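Local coordinates for peptidase M28 (Shewanella amazonensis SB2B, PDB 3IIB), which is a dinuclear zinc hydrolase of peptidase family M28, probably acting as a metallocarboxypeptidase or dipeptidase, at residues 241-247 with 290-296. Numbering follows the deposited sequence.
Sequences EVKGSTK and KPERTIR
Arg296 grips Glu241 side-on where strands 220-242 and 293-300 pair antiparallel: NE and NH2 both reach OE2, at 2.8 and 3.0 Å. The two nitrogens approach from one face of the carboxylate, whose plane lies 19° from the guanidinium. A bend at chi3 (-69°) turns the arginine head alongside the extended glutamate. Tyr64 and Arg62 also hold this carboxylate, while Glu320 binds Arg296 NH1. Next along the strands, Val242 and Ile295 exchange two backbone hydrogen bonds; on the other face of the sheet Val242 CB lies 4.1 Å from Ile295 CB. Beyond Val242 the regular pairing gives way to a turn in which Ser245 N and Lys247 N bond Glu292 O from opposite faces of its carbonyl plane. The periphery is wetter: one water joins Lys247 NZ to Glu292 OE1, and another accepts from both Lys247 NZ and Arg293 NH2, cationic nitrogens 3.5 Å apart whose repulsion it probably softens; Glu250 also pairs with Arg293. A leucine in place of Arg296 would probably leave the buried carboxylate of Glu241, and Glu320 as well, without this cation. Glu241 and Arg296 thus pair directly between the strands, whereas Lys247 and Glu292 are joined through water.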
loop_
_atom_site.group_PDB
_atom_site.type_symbol
_atom_site.label_atom_id
_atom_site.label_comp_id
_atom_site.label_asym_id
_atom_site.label_seq_id
_atom_site.Cartn_x
_atom_site.Cartn_y
_atom_site.Cartn_z
ATOM N N GLU A 241 37.330 3.114 4.617
ATOM C CA GLU A 241 38.134 4.211 4.123
ATOM C C GLU A 241 38.793 3.903 2.793
ATOM O O GLU A 241 39.221 2.782 2.529
ATOM C CB GLU A 241 39.210 4.604 5.168
ATOM C CG GLU A 241 38.639 5.171 6.447
ATOM C CD GLU A 241 39.639 5.422 7.553
ATOM O OE1 GLU A 241 40.861 5.209 7.354
ATOM O OE2 GLU A 241 39.187 5.870 8.626
ATOM N N VAL A 242 38.783 4.930 1.943
ATOM C CA VAL A 242 39.665 5.065 0.809
ATOM C C VAL A 242 40.868 5.879 1.279
ATOM O O VAL A 242 40.750 7.039 1.635
ATOM C CB VAL A 242 38.976 5.799 -0.355
ATOM C CG1 VAL A 242 39.966 5.948 -1.541
ATOM C CG2 VAL A 242 37.676 5.063 -0.788
ATOM N N LYS A 243 42.045 5.274 1.293
ATOM C CA LYS A 243 43.219 5.896 1.855
ATOM C C LYS A 243 43.607 7.151 1.047
ATOM O O LYS A 243 43.575 7.135 -0.185
ATOM C CB LYS A 243 44.389 4.875 1.880
ATOM C CG LYS A 243 45.644 5.376 2.534
ATOM C CD LYS A 243 46.647 4.265 2.927
ATOM C CE LYS A 243 47.366 3.669 1.759
ATOM N NZ LYS A 243 48.502 2.801 2.257
ATOM N N GLY A 244 43.947 8.219 1.761
ATOM C CA GLY A 244 44.401 9.450 1.160
ATOM C C GLY A 244 45.852 9.373 0.789
ATOM O O GLY A 244 46.461 8.331 0.866
ATOM N N SER A 245 46.421 10.510 0.421
ATOM C CA SER A 245 47.824 10.552 -0.007
ATOM C C SER A 245 48.528 11.740 0.675
ATOM O O SER A 245 48.909 11.650 1.857
ATOM C CB SER A 245 47.917 10.564 -1.519
ATOM O OG SER A 245 47.143 11.612 -2.114
ATOM N N THR A 246 48.565 12.882 -0.000
ATOM C CA THR A 246 49.298 14.040 0.515
ATOM C C THR A 246 48.601 14.712 1.709
ATOM O O THR A 246 49.250 15.419 2.504
ATOM C CB THR A 246 49.522 15.057 -0.589
ATOM O OG1 THR A 246 48.251 15.465 -1.112
ATOM C CG2 THR A 246 50.426 14.446 -1.707
ATOM N N LYS A 247 47.303 14.452 1.877
ATOM C CA LYS A 247 46.532 15.026 2.968
ATOM C C LYS A 247 45.736 13.945 3.683
ATOM O O LYS A 247 44.592 14.176 4.103
ATOM C CB LYS A 247 45.618 16.147 2.452
ATOM C CG LYS A 247 46.354 17.351 1.911
ATOM C CD LYS A 247 45.392 18.484 1.581
ATOM C CE LYS A 247 46.120 19.729 1.123
ATOM N NZ LYS A 247 45.213 20.886 1.033
ATOM N N LYS A 290 44.937 8.468 -6.480
ATOM C CA LYS A 290 44.545 8.537 -5.067
ATOM C C LYS A 290 43.969 9.914 -4.723
ATOM O O LYS A 290 44.418 10.928 -5.251
ATOM C CB LYS A 290 45.789 8.302 -4.204
ATOM C CG LYS A 290 46.420 6.977 -4.441
ATOM C CD LYS A 290 47.899 6.952 -4.035
ATOM C CE LYS A 290 48.566 5.638 -4.382
ATOM N NZ LYS A 290 49.991 5.624 -3.925
ATOM N N PRO A 291 42.962 9.968 -3.836
ATOM C CA PRO A 291 42.585 11.301 -3.368
ATOM C C PRO A 291 43.664 11.899 -2.452
ATOM O O PRO A 291 44.397 11.143 -1.773
ATOM C CB PRO A 291 41.308 11.016 -2.552
ATOM C CG PRO A 291 41.509 9.650 -2.018
ATOM C CD PRO A 291 42.293 8.900 -3.083
ATOM N N GLU A 292 43.716 13.222 -2.350
ATOM C CA GLU A 292 44.614 13.832 -1.379
ATOM C C GLU A 292 44.188 13.509 0.042
ATOM O O GLU A 292 45.013 13.081 0.882
ATOM C CB GLU A 292 44.720 15.322 -1.611
ATOM C CG GLU A 292 45.377 15.628 -2.957
ATOM C CD GLU A 292 45.452 17.120 -3.265
ATOM O OE1 GLU A 292 44.998 17.909 -2.437
ATOM O OE2 GLU A 292 45.946 17.496 -4.354
ATOM N N ARG A 293 42.924 13.736 0.331
ATOM C CA ARG A 293 42.375 13.418 1.673
ATOM C C ARG A 293 41.888 11.992 1.748
ATOM O O ARG A 293 41.528 11.407 0.748
ATOM C CB ARG A 293 41.220 14.341 2.036
ATOM C CG ARG A 293 41.579 15.820 2.050
ATOM C CD ARG A 293 40.487 16.770 2.558
ATOM N NE ARG A 293 41.093 18.076 2.723
ATOM C CZ ARG A 293 41.203 19.006 1.762
ATOM N NH1 ARG A 293 40.584 18.857 0.591
ATOM N NH2 ARG A 293 41.912 20.114 1.995
ATOM N N THR A 294 41.803 11.475 2.976
ATOM C CA THR A 294 41.133 10.206 3.215
ATOM C C THR A 294 39.625 10.386 3.040
ATOM O O THR A 294 39.082 11.396 3.473
ATOM C CB THR A 294 41.473 9.698 4.602
ATOM O OG1 THR A 294 42.886 9.441 4.642
ATOM C CG2 THR A 294 40.639 8.446 4.944
ATOM N N ILE A 295 38.975 9.457 2.346
ATOM C CA ILE A 295 37.511 9.445 2.266
ATOM C C ILE A 295 36.995 8.370 3.189
ATOM O O ILE A 295 37.336 7.197 3.046
ATOM C CB ILE A 295 37.024 9.219 0.836
ATOM C CG1 ILE A 295 37.458 10.414 -0.031
ATOM C CG2 ILE A 295 35.493 8.989 0.764
ATOM C CD1 ILE A 295 37.448 10.134 -1.589
ATOM N N ARG A 296 36.150 8.768 4.122
ATOM C CA ARG A 296 35.648 7.853 5.129
ATOM C C ARG A 296 34.131 7.668 4.944
ATOM O O ARG A 296 33.358 8.644 5.022
ATOM C CB ARG A 296 35.981 8.382 6.532
ATOM C CG ARG A 296 35.478 7.445 7.642
ATOM C CD ARG A 296 35.827 7.926 9.030
ATOM N NE ARG A 296 37.269 7.835 9.257
ATOM C CZ ARG A 296 37.929 8.460 10.234
ATOM N NH1 ARG A 296 37.294 9.269 11.100
ATOM N NH2 ARG A 296 39.230 8.274 10.353
HETATM O O HOH W 1 41.858 7.450 8.810
HETATM O O HOH W 2 47.064 12.521 -4.621
HETATM O O HOH W 3 44.543 21.091 3.683
HETATM O O HOH W 4 43.949 19.780 -1.057
#